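Local coordinates for WZI (Escherichia coli, PDB 2YNK), which is an outer membrane beta-barrel lectin that binds carbohydrate and takes part in assembling the group 1 capsule on the cell surface, at residues R120-S125 with I400-P405; T332-N335 with N340-Y343; I37-K42 with R176-A181; L10-A15 with K373-T378. One frame throughout, in Å; residues are numbered along the deposited sequence.

Contact 1. Residues R120-S125 with I400-P405; sequences RISNGS and INKAFP
K402 reaches across from one surface loop to another, and the end of its side chain comes to rest beside S122. Its NZ lies 3.9 Å from S122 OG and 4.1 Å from the backbone oxygen of R120 (R120 O to K402 NZ), too far in both cases for a hydrogen bond, so the meeting is a loose polar one. The lysine starts toward the other loop, with CG beside its own backbone N (chi1 -72°), and then bends at chi3 and chi4, a curl that carries the ammonium group round to S122. The firm partner of NZ is the backbone oxygen of Q355, in the loop region between strands 322-331 and 368-377. The contact lies between two connections at one rim of the closed antiparallel barrel: the hairpin loop joining strands 107-116 and 127-138 meets the one joining strands 383-393 and 408-422, a rim consistent with the extracellular side. S122 meets the end of the lysine through its hydroxyl, OG being 4.2 Å from K402 CE. R120 contributes its main chain, whereas its guanidinium group leads away to a salt bridge with D93 and a hydrogen bond to Y74 OH. Behind the lysine, N401 OD1 accepts from F404 N at 3.0 Å, an Asx motif, with F404 N above the carbonyl plane of the N401 side chain rather than on a lone pair.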
loop_
_atom_site.group_PDB
_atom_site.type_symbol
_atom_site.label_atom_id
_atom_site.label_comp_id
_atom_site.label_asym_id
_atom_site.label_seq_id
_atom_site.Cartn_x
_atom_site.Cartn_y
_atom_site.Cartn_z
ATOM N N ARG A 120 10.158 -14.651 -7.475
ATOM C CA ARG A 120 10.785 -14.064 -6.302
ATOM C C ARG A 120 10.034 -14.578 -5.077
ATOM O O ARG A 120 10.631 -15.122 -4.153
ATOM C CB ARG A 120 10.720 -12.541 -6.371
ATOM C CG ARG A 120 11.376 -11.931 -7.601
ATOM C CD ARG A 120 11.076 -10.442 -7.695
ATOM N NE ARG A 120 11.786 -9.787 -8.789
ATOM C CZ ARG A 120 11.672 -8.496 -9.093
ATOM N NH1 ARG A 120 10.870 -7.713 -8.391
ATOM N NH2 ARG A 120 12.355 -7.984 -10.111
ATOM N N ILE A 121 8.716 -14.407 -5.089
ATOM C CA ILE A 121 7.849 -14.938 -4.044
ATOM C C ILE A 121 7.362 -16.320 -4.488
ATOM O O ILE A 121 6.969 -16.487 -5.630
ATOM C CB ILE A 121 6.655 -13.982 -3.774
ATOM C CG1 ILE A 121 7.155 -12.562 -3.485
ATOM C CG2 ILE A 121 5.814 -14.470 -2.609
ATOM C CD1 ILE A 121 6.112 -11.645 -2.873
ATOM N N SER A 122 7.400 -17.307 -3.598
ATOM C CA SER A 122 6.966 -18.668 -3.945
ATOM C C SER A 122 5.495 -18.728 -4.263
ATOM O O SER A 122 4.722 -17.850 -3.865
ATOM C CB SER A 122 7.233 -19.651 -2.803
ATOM O OG SER A 122 8.606 -19.972 -2.741
ATOM N N ASN A 123 5.106 -19.786 -4.964
ATOM C CA ASN A 123 3.715 -20.015 -5.266
ATOM C C ASN A 123 3.464 -21.470 -5.595
ATOM O O ASN A 123 4.402 -22.266 -5.677
ATOM C CB ASN A 123 3.290 -19.121 -6.435
ATOM C CG ASN A 123 1.899 -18.539 -6.260
ATOM O OD1 ASN A 123 1.430 -18.320 -5.144
ATOM N ND2 ASN A 123 1.236 -18.279 -7.377
ATOM N N GLY A 124 2.194 -21.827 -5.751
ATOM C CA GLY A 124 1.820 -23.165 -6.188
ATOM C C GLY A 124 2.144 -23.372 -7.655
ATOM O O GLY A 124 2.458 -24.472 -8.081
ATOM N N SER A 125 2.111 -22.292 -8.419
ATOM C CA SER A 125 2.065 -22.371 -9.866
ATOM C C SER A 125 2.497 -21.045 -10.413
ATOM O O SER A 125 2.297 -20.016 -9.764
ATOM C CB SER A 125 0.628 -22.631 -10.304
ATOM O OG SER A 125 0.498 -22.486 -11.694
ATOM N N ILE A 400 12.492 -16.840 8.639
ATOM C CA ILE A 400 11.085 -16.604 8.319
ATOM C C ILE A 400 10.867 -15.474 7.276
ATOM O O ILE A 400 9.796 -15.372 6.671
ATOM C CB ILE A 400 10.237 -16.368 9.591
ATOM C CG1 ILE A 400 10.544 -15.003 10.251
ATOM C CG2 ILE A 400 10.450 -17.516 10.568
ATOM C CD1 ILE A 400 9.584 -14.631 11.369
ATOM N N ASN A 401 11.906 -14.664 7.064
ATOM C CA ASN A 401 11.896 -13.574 6.110
ATOM C C ASN A 401 12.735 -13.884 4.872
ATOM O O ASN A 401 13.935 -13.634 4.855
ATOM C CB ASN A 401 12.425 -12.310 6.800
ATOM C CG ASN A 401 12.466 -11.096 5.878
ATOM O OD1 ASN A 401 12.077 -11.166 4.707
ATOM N ND2 ASN A 401 12.945 -9.973 6.409
ATOM N N LYS A 402 12.083 -14.386 3.828
ATOM C CA LYS A 402 12.726 -14.624 2.534
ATOM C C LYS A 402 12.967 -13.353 1.690
ATOM O O LYS A 402 13.716 -13.393 0.716
ATOM C CB LYS A 402 11.906 -15.641 1.719
ATOM C CG LYS A 402 11.989 -17.071 2.250
ATOM C CD LYS A 402 10.980 -18.021 1.602
ATOM C CE LYS A 402 11.007 -18.018 0.064
ATOM N NZ LYS A 402 10.075 -17.033 -0.586
ATOM N N ALA A 403 12.328 -12.236 2.033
ATOM C CA ALA A 403 12.593 -10.968 1.346
ATOM C C ALA A 403 14.023 -10.525 1.622
ATOM O O ALA A 403 14.758 -10.136 0.722
ATOM C CB ALA A 403 11.614 -9.887 1.803
ATOM N N PHE A 404 14.411 -10.559 2.889
ATOM C CA PHE A 404 15.756 -10.170 3.277
ATOM C C PHE A 404 16.347 -11.209 4.212
ATOM O O PHE A 404 16.365 -11.022 5.419
ATOM C CB PHE A 404 15.725 -8.767 3.852
ATOM C CG PHE A 404 15.369 -7.753 2.823
ATOM C CD1 PHE A 404 16.353 -7.212 2.011
ATOM C CD2 PHE A 404 14.033 -7.413 2.590
ATOM C CE1 PHE A 404 16.024 -6.296 1.026
ATOM C CE2 PHE A 404 13.699 -6.510 1.601
ATOM C CZ PHE A 404 14.696 -5.945 0.818
ATOM N N PRO A 405 16.810 -12.330 3.634
ATOM C CA PRO A 405 17.256 -13.494 4.397
ATOM C C PRO A 405 18.419 -13.222 5.343
ATOM O O PRO A 405 18.477 -13.831 6.402
ATOM C CB PRO A 405 17.673 -14.490 3.313
ATOM C CG PRO A 405 17.936 -13.656 2.105
ATOM C CD PRO A 405 16.935 -12.556 2.185
#

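Contact 2. Residues T332-N335 with N340-Y343; sequences TRTN and NYSY
S342 points its short side chain at the T332-N335 segment. CB sits against the carbonyl group of T332. One bond further, OG lies beside the backbone N of S342 itself (chi1 -77°), which places the hydroxyl between two oxygens of the facing segment: it is 2.9 Å from T332 O, and 3.4 Å separates it from T334 OG1. Either contact is at best a weak hydrogen bond, and the geometry does not settle which one the serine proton serves; between the two hydroxyls, either could be the donor. The same OG also passes 3.5 Å from R333 C, so the serine lies close along the main chain between the two threonines.

T334 OG1 has a second neighbour. It meets the Y341 ring at its edge and in its plane, 3.7 Å from Y341 CD2, while the phenol oxygen at the far end of that ring is bonded to D297. On the other flank of the serine, Y343 brings its hydroxyl to within 4.4 Å of T332 CG2 (measured from Y343 OH), a loose touch; the hydrogen-bond partners of Y343 OH are L160 O and D361 N. T332 OG1, for its part, is bonded to G367 N and G364 O. These weak polar contacts draw together two parts of the long, irregular connection between barrel strands 322-331 and 368-377, at what is probably the extracellular rim.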
loop_
_atom_site.group_PDB
_atom_site.type_symbol
_atom_site.label_atom_id
_atom_site.label_comp_id
_atom_site.label_asym_id
_atom_site.label_seq_id
_atom_site.Cartn_x
_atom_site.Cartn_y
_atom_site.Cartn_z
ATOM N N THR A 332 11.485 -1.282 12.640
ATOM C CA THR A 332 10.697 -2.484 12.906
ATOM C C THR A 332 11.357 -3.410 13.938
ATOM O O THR A 332 11.048 -4.603 14.011
ATOM C CB THR A 332 10.370 -3.237 11.605
ATOM O OG1 THR A 332 11.587 -3.651 10.973
ATOM C CG2 THR A 332 9.575 -2.330 10.667
ATOM N N ARG A 333 12.251 -2.857 14.746
ATOM C CA ARG A 333 12.659 -3.525 15.976
ATOM C C ARG A 333 11.562 -3.336 17.023
ATOM O O ARG A 333 10.584 -2.623 16.786
ATOM C CB ARG A 333 13.978 -2.948 16.494
ATOM C CG ARG A 333 15.154 -3.135 15.547
ATOM C CD ARG A 333 16.406 -2.462 16.075
ATOM N NE ARG A 333 16.316 -1.010 15.969
ATOM C CZ ARG A 333 17.226 -0.167 16.445
ATOM N NH1 ARG A 333 18.314 -0.617 17.067
ATOM N NH2 ARG A 333 17.046 1.139 16.299
ATOM N N THR A 334 11.724 -3.975 18.177
ATOM C CA THR A 334 10.823 -3.749 19.301
ATOM C C THR A 334 11.386 -2.648 20.197
ATOM O O THR A 334 12.463 -2.796 20.796
ATOM C CB THR A 334 10.572 -5.036 20.091
ATOM O OG1 THR A 334 9.626 -5.837 19.371
ATOM C CG2 THR A 334 10.010 -4.718 21.471
ATOM N N ASN A 335 10.646 -1.541 20.264
ATOM C CA ASN A 335 11.083 -0.341 20.961
ATOM C C ASN A 335 12.487 0.095 20.555
ATOM O O ASN A 335 13.290 0.478 21.397
ATOM C CB ASN A 335 11.008 -0.545 22.475
ATOM C CG ASN A 335 9.623 -0.939 22.943
ATOM O OD1 ASN A 335 8.614 -0.476 22.403
ATOM N ND2 ASN A 335 9.567 -1.787 23.963
ATOM N N ASN A 340 14.384 -9.920 17.350
ATOM C CA ASN A 340 13.878 -11.292 17.343
ATOM C C ASN A 340 12.471 -11.452 17.925
ATOM O O ASN A 340 12.102 -12.537 18.373
ATOM C CB ASN A 340 14.880 -12.243 18.036
ATOM C CG ASN A 340 15.166 -13.498 17.223
ATOM O OD1 ASN A 340 15.004 -13.522 16.001
ATOM N ND2 ASN A 340 15.618 -14.542 17.903
ATOM N N TYR A 341 11.682 -10.381 17.891
ATOM C CA TYR A 341 10.281 -10.419 18.340
ATOM C C TYR A 341 9.293 -9.783 17.346
ATOM O O TYR A 341 8.129 -10.174 17.294
ATOM C CB TYR A 341 10.151 -9.749 19.706
ATOM C CG TYR A 341 8.811 -9.952 20.380
ATOM C CD1 TYR A 341 8.452 -11.193 20.898
ATOM C CD2 TYR A 341 7.901 -8.896 20.503
ATOM C CE1 TYR A 341 7.229 -11.383 21.514
ATOM C CE2 TYR A 341 6.676 -9.076 21.127
ATOM C CZ TYR A 341 6.347 -10.321 21.633
ATOM O OH TYR A 341 5.133 -10.503 22.252
ATOM N N SER A 342 9.739 -8.809 16.559
ATOM C CA SER A 342 8.842 -8.187 15.577
ATOM C C SER A 342 8.516 -9.168 14.455
ATOM O O SER A 342 9.402 -9.828 13.912
ATOM C CB SER A 342 9.432 -6.895 15.018
ATOM O OG SER A 342 9.304 -5.843 15.955
ATOM N N TYR A 343 7.229 -9.270 14.136
ATOM C CA TYR A 343 6.741 -10.162 13.090
ATOM C C TYR A 343 7.069 -11.645 13.348
ATOM O O TYR A 343 7.062 -12.466 12.439
ATOM C CB TYR A 343 7.251 -9.699 11.717
ATOM C CG TYR A 343 6.860 -8.283 11.313
ATOM C CD1 TYR A 343 5.697 -7.677 11.789
ATOM C CD2 TYR A 343 7.639 -7.571 10.411
ATOM C CE1 TYR A 343 5.342 -6.399 11.388
ATOM C CE2 TYR A 343 7.293 -6.292 10.006
ATOM C CZ TYR A 343 6.144 -5.710 10.494
ATOM O OH TYR A 343 5.796 -4.437 10.082
#

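Contact 3. Residues I37-K42 with R176-A181; sequences IARALK and RAEQAA
R39 and E178 carry opposite charges, yet they meet through the arginine's aliphatic part. E178 OE1 lies 3.5 Å from R39 CD, while R39 NE is 4.5 Å from that same oxygen, beyond salt-bridge range. The conformations explain the mismatch. R39 leaves the helix with CG anti to the backbone N (chi1 177°) and stays extended through chi2, then bends at chi3 (131°), turning the guanidinium group aside from the carboxylate. NH1 pairs instead with E36, one turn back on its own helix. E178 starts beside its backbone N and runs on extended, which brings the carboxylate up to R39 CD; its plane stands 40° from that of the guanidinium. An attraction through space probably remains, though it does not lock the two groups in place. A180 adds a methyl group that approaches the guanidinium obliquely, with A180 CB 4.4 Å from R39 NE.

The loop offering these groups is itself shaped by R176. R176 NH1 donates a nearly straight bond of 2.8 Å to A180 O, received in the plane of both groups, and E178 O lies over one face of that guanidinium, offset toward its rim. E36 links the two sides a second time, since its OE1 accepts from Q179 N. Helix 34-42 thus rests at the end of barrel strand 170-176, where the chain turns out toward strand 193-201; from the same helix I37 and L41 pack on helix 49-65, while R176 makes a cation-pi contact with W193.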
loop_
_atom_site.group_PDB
_atom_site.type_symbol
_atom_site.label_atom_id
_atom_site.label_comp_id
_atom_site.label_asym_id
_atom_site.label_seq_id
_atom_site.Cartn_x
_atom_site.Cartn_y
_atom_site.Cartn_z
ATOM N N ILE A 37 -13.547 9.154 -4.419
ATOM C CA ILE A 37 -12.695 9.993 -5.261
ATOM C C ILE A 37 -13.580 11.001 -6.035
ATOM O O ILE A 37 -13.259 12.181 -6.117
ATOM C CB ILE A 37 -11.824 9.186 -6.252
ATOM C CG1 ILE A 37 -11.044 8.053 -5.557
ATOM C CG2 ILE A 37 -10.813 10.099 -6.929
ATOM C CD1 ILE A 37 -10.208 7.210 -6.508
ATOM N N ALA A 38 -14.701 10.518 -6.574
ATOM C CA ALA A 38 -15.623 11.314 -7.388
ATOM C C ALA A 38 -16.180 12.517 -6.620
ATOM O O ALA A 38 -16.278 13.630 -7.152
ATOM C CB ALA A 38 -16.765 10.434 -7.875
ATOM N N ARG A 39 -16.537 12.266 -5.364
ATOM C CA ARG A 39 -17.118 13.264 -4.486
ATOM C C ARG A 39 -16.111 14.381 -4.222
ATOM O O ARG A 39 -16.414 15.562 -4.434
ATOM C CB ARG A 39 -17.560 12.580 -3.194
ATOM C CG ARG A 39 -18.139 13.474 -2.116
ATOM C CD ARG A 39 -18.424 12.664 -0.857
ATOM N NE ARG A 39 -17.895 13.302 0.348
ATOM C CZ ARG A 39 -16.599 13.422 0.644
ATOM N NH1 ARG A 39 -15.656 12.960 -0.177
ATOM N NH2 ARG A 39 -16.238 14.025 1.774
ATOM N N ALA A 40 -14.912 14.016 -3.782
ATOM C CA ALA A 40 -13.866 15.010 -3.554
ATOM C C ALA A 40 -13.570 15.830 -4.820
ATOM O O ALA A 40 -13.327 17.034 -4.735
ATOM C CB ALA A 40 -12.602 14.357 -3.029
ATOM N N LEU A 41 -13.618 15.192 -5.986
ATOM C CA LEU A 41 -13.360 15.884 -7.254
ATOM C C LEU A 41 -14.425 16.939 -7.580
ATOM O O LEU A 41 -14.130 17.941 -8.226
ATOM C CB LEU A 41 -13.257 14.897 -8.428
ATOM C CG LEU A 41 -11.941 14.146 -8.669
ATOM C CD1 LEU A 41 -12.042 13.340 -9.958
ATOM C CD2 LEU A 41 -10.746 15.081 -8.725
ATOM N N LYS A 42 -15.657 16.711 -7.138
ATOM C CA LYS A 42 -16.756 17.613 -7.451
ATOM C C LYS A 42 -16.710 18.899 -6.634
ATOM O O LYS A 42 -17.350 19.882 -7.009
ATOM C CB LYS A 42 -18.100 16.903 -7.277
ATOM C CG LYS A 42 -18.362 15.909 -8.396
ATOM C CD LYS A 42 -19.483 14.934 -8.069
ATOM C CE LYS A 42 -19.538 13.783 -9.075
ATOM N NZ LYS A 42 -20.768 12.951 -8.920
ATOM N N ARG A 176 -16.885 1.641 3.423
ATOM C CA ARG A 176 -17.841 2.655 2.984
ATOM C C ARG A 176 -17.563 2.985 1.525
ATOM O O ARG A 176 -16.419 2.912 1.084
ATOM C CB ARG A 176 -17.728 3.940 3.806
ATOM C CG ARG A 176 -18.036 3.788 5.284
ATOM C CD ARG A 176 -18.042 5.149 5.961
ATOM N NE ARG A 176 -19.312 5.858 5.781
ATOM C CZ ARG A 176 -19.514 7.141 6.073
ATOM N NH1 ARG A 176 -18.536 7.907 6.541
ATOM N NH2 ARG A 176 -20.710 7.671 5.875
ATOM N N ALA A 177 -18.603 3.350 0.778
ATOM C CA ALA A 177 -18.418 3.860 -0.586
ATOM C C ALA A 177 -18.097 5.343 -0.476
ATOM O O ALA A 177 -16.945 5.738 -0.629
ATOM C CB ALA A 177 -19.649 3.615 -1.441
ATOM N N GLU A 178 -19.108 6.159 -0.181
ATOM C CA GLU A 178 -18.878 7.565 0.152
ATOM C C GLU A 178 -18.593 7.665 1.638
ATOM O O GLU A 178 -19.192 6.939 2.434
ATOM C CB GLU A 178 -20.077 8.428 -0.215
ATOM C CG GLU A 178 -20.066 8.887 -1.658
ATOM C CD GLU A 178 -21.201 9.842 -1.971
ATOM O OE1 GLU A 178 -21.370 10.845 -1.240
ATOM O OE2 GLU A 178 -21.925 9.591 -2.953
ATOM N N GLN A 179 -17.689 8.572 2.004
ATOM C CA GLN A 179 -17.160 8.640 3.359
ATOM C C GLN A 179 -17.419 10.003 4.000
ATOM O O GLN A 179 -16.543 10.558 4.665
ATOM C CB GLN A 179 -15.655 8.320 3.329
ATOM C CG GLN A 179 -15.351 6.849 3.051
ATOM C CD GLN A 179 -14.016 6.628 2.378
ATOM O OE1 GLN A 179 -12.963 6.963 2.926
ATOM N NE2 GLN A 179 -14.050 6.049 1.182
ATOM N N ALA A 180 -18.635 10.524 3.823
ATOM C CA ALA A 180 -19.023 11.822 4.399
ATOM C C ALA A 180 -19.069 11.773 5.921
ATOM O O ALA A 180 -19.031 10.699 6.512
ATOM C CB ALA A 180 -20.370 12.267 3.851
ATOM N N ALA A 181 -19.142 12.939 6.556
ATOM C CA ALA A 181 -19.224 13.021 8.018
ATOM C C ALA A 181 -20.600 12.579 8.521
ATOM O O ALA A 181 -21.575 12.618 7.774
ATOM C CB ALA A 181 -18.913 14.430 8.486
#

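Contact 4. Residues L10-A15 with K373-T378; sequences LRNDLA and KVELIT
The side chains of N12 and E375 meet at a slant, the helix directing one and the barrel strand the other toward the opposite segment. The carboxylate oxygen E375 OE2 touches the root of the asparagine, 3.6 Å from N12 CB, and the carboxylate plane stands 70° from the amide plane, so the flat groups are steeply inclined to each other. E375 gets there with CG between the backbone N and the carbonyl carbon (chi1 57°) and a bend at chi2 that swings the carboxylate toward the helix.

One residue along the helix and two along the strand, D13 and I377 form the second pair. Here a carboxylate oxygen rests against a methyl group, with D13 OD1 3.7 Å from I377 CD1, and these two side chains also run obliquely to each other. CG1 of the isoleucine lies beside its own backbone N, and the chain runs straight from there to CD1. Both strand residues face the interior of the barrel, whereas L376 between them points to the outside and touches a bound dodecane. Helix 8-19 thus lies against the inner wall, consistent with the N-terminal helices filling part of the barrel's interior.

Neither pair makes a hydrogen bond, and the contact leaves two acids 5.8 Å apart (D13 OD1 to E375 OE2) in a buried place, which would repel if both were charged. Two arginines probably temper that cost: R57 and R383 both form salt bridges with D13 OD2, and R383 also touches E375.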
loop_
_atom_site.group_PDB
_atom_site.type_symbol
_atom_site.label_atom_id
_atom_site.label_comp_id
_atom_site.label_asym_id
_atom_site.label_seq_id
_atom_site.Cartn_x
_atom_site.Cartn_y
_atom_site.Cartn_z
ATOM N N LEU A 10 -1.643 7.146 -9.366
ATOM C CA LEU A 10 -2.887 7.731 -8.846
ATOM C C LEU A 10 -2.689 8.345 -7.463
ATOM O O LEU A 10 -3.087 9.494 -7.215
ATOM C CB LEU A 10 -4.002 6.678 -8.767
ATOM C CG LEU A 10 -5.397 7.224 -8.427
ATOM C CD1 LEU A 10 -5.881 8.123 -9.560
ATOM C CD2 LEU A 10 -6.400 6.107 -8.166
ATOM N N ARG A 11 -2.086 7.559 -6.573
ATOM C CA ARG A 11 -1.893 7.958 -5.188
ATOM C C ARG A 11 -1.095 9.238 -5.083
ATOM O O ARG A 11 -1.439 10.101 -4.297
ATOM C CB ARG A 11 -1.185 6.855 -4.371
ATOM C CG ARG A 11 -0.765 7.353 -2.997
ATOM C CD ARG A 11 -0.453 6.283 -1.974
ATOM N NE ARG A 11 -0.182 6.951 -0.704
ATOM C CZ ARG A 11 0.627 6.516 0.257
ATOM N NH1 ARG A 11 1.271 5.363 0.146
ATOM N NH2 ARG A 11 0.791 7.255 1.351
ATOM N N ASN A 12 -0.014 9.349 -5.845
ATOM C CA ASN A 12 0.844 10.528 -5.764
ATOM C C ASN A 12 0.109 11.786 -6.295
ATOM O O ASN A 12 0.232 12.875 -5.733
ATOM C CB ASN A 12 2.162 10.294 -6.512
ATOM C CG ASN A 12 2.991 9.157 -5.913
ATOM O OD1 ASN A 12 3.305 8.182 -6.598
ATOM N ND2 ASN A 12 3.341 9.272 -4.636
ATOM N N ASP A 13 -0.668 11.608 -7.363
ATOM C CA ASP A 13 -1.500 12.663 -7.914
ATOM C C ASP A 13 -2.602 13.105 -6.928
ATOM O O ASP A 13 -2.824 14.301 -6.735
ATOM C CB ASP A 13 -2.093 12.224 -9.266
ATOM C CG ASP A 13 -1.117 12.417 -10.432
ATOM O OD1 ASP A 13 0.090 12.591 -10.178
ATOM O OD2 ASP A 13 -1.545 12.406 -11.608
ATOM N N LEU A 14 -3.277 12.150 -6.296
ATOM C CA LEU A 14 -4.275 12.479 -5.277
ATOM C C LEU A 14 -3.621 13.158 -4.079
ATOM O O LEU A 14 -4.154 14.132 -3.550
ATOM C CB LEU A 14 -5.018 11.224 -4.798
ATOM C CG LEU A 14 -6.017 10.564 -5.751
ATOM C CD1 LEU A 14 -6.713 9.412 -5.042
ATOM C CD2 LEU A 14 -7.033 11.574 -6.260
ATOM N N ALA A 15 -2.471 12.637 -3.652
ATOM C CA ALA A 15 -1.772 13.168 -2.477
ATOM C C ALA A 15 -1.292 14.597 -2.717
ATOM O O ALA A 15 -1.261 15.419 -1.801
ATOM C CB ALA A 15 -0.598 12.268 -2.104
ATOM N N LYS A 373 12.546 10.365 -1.500
ATOM C CA LYS A 373 12.204 10.288 -2.920
ATOM C C LYS A 373 11.687 11.631 -3.440
ATOM O O LYS A 373 10.869 12.276 -2.799
ATOM C CB LYS A 373 11.149 9.208 -3.155
ATOM C CG LYS A 373 10.905 8.860 -4.621
ATOM C CD LYS A 373 9.787 7.830 -4.749
ATOM C CE LYS A 373 9.557 7.387 -6.187
ATOM N NZ LYS A 373 9.009 6.001 -6.283
ATOM N N VAL A 374 12.190 12.043 -4.597
ATOM C CA VAL A 374 11.679 13.196 -5.312
ATOM C C VAL A 374 11.144 12.716 -6.652
ATOM O O VAL A 374 11.707 11.783 -7.231
ATOM C CB VAL A 374 12.798 14.207 -5.599
ATOM C CG1 VAL A 374 12.222 15.456 -6.253
ATOM C CG2 VAL A 374 13.551 14.544 -4.324
ATOM N N GLU A 375 10.071 13.337 -7.146
ATOM C CA GLU A 375 9.683 13.157 -8.550
ATOM C C GLU A 375 8.999 14.369 -9.222
ATOM O O GLU A 375 8.166 15.076 -8.634
ATOM C CB GLU A 375 8.832 11.904 -8.750
ATOM C CG GLU A 375 7.570 11.867 -7.918
ATOM C CD GLU A 375 6.394 11.180 -8.603
ATOM O OE1 GLU A 375 6.574 10.625 -9.714
ATOM O OE2 GLU A 375 5.277 11.206 -8.018
ATOM N N LEU A 376 9.396 14.578 -10.472
ATOM C CA LEU A 376 8.853 15.593 -11.325
ATOM C C LEU A 376 7.845 14.920 -12.231
ATOM O O LEU A 376 8.113 13.845 -12.770
ATOM C CB LEU A 376 9.955 16.226 -12.178
ATOM C CG LEU A 376 9.487 17.370 -13.087
ATOM C CD1 LEU A 376 9.291 18.637 -12.274
ATOM C CD2 LEU A 376 10.473 17.599 -14.216
ATOM N N ILE A 377 6.690 15.565 -12.403
ATOM C CA ILE A 377 5.672 15.077 -13.309
ATOM C C ILE A 377 5.325 16.191 -14.295
ATOM O O ILE A 377 4.814 17.246 -13.917
ATOM C CB ILE A 377 4.430 14.570 -12.553
ATOM C CG1 ILE A 377 4.857 13.597 -11.438
ATOM C CG2 ILE A 377 3.490 13.871 -13.516
ATOM C CD1 ILE A 377 3.724 13.024 -10.603
ATOM N N THR A 378 5.628 15.943 -15.563
ATOM C CA THR A 378 5.329 16.867 -16.643
ATOM C C THR A 378 3.827 17.044 -16.871
ATOM O O THR A 378 3.021 16.181 -16.500
ATOM C CB THR A 378 5.939 16.367 -17.967
ATOM O OG1 THR A 378 7.298 15.981 -17.745
ATOM C CG2 THR A 378 5.887 17.461 -19.051
#

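The four contacts fall into two pairs. Contacts 1 and 2 join loops at what is probably the extracellular rim; their centres are 20 Å apart and they touch where I400 CD1 packs 3.5 Å from Y343 O. Contacts 3 and 4 set N-terminal helices against a loop and the inner wall, toward what is probably the periplasmic side, with centres 21 Å apart, and meet helix to helix, I37 CG2 being 4.1 Å from L14 CD2. Between the pairs the distances grow: contact 3 is centred 38 Å from contact 1, across the chain's centre. Bound alkanes probably mark the membrane-facing wall; contact 4 alone includes a residue of a dodecane pocket, L376.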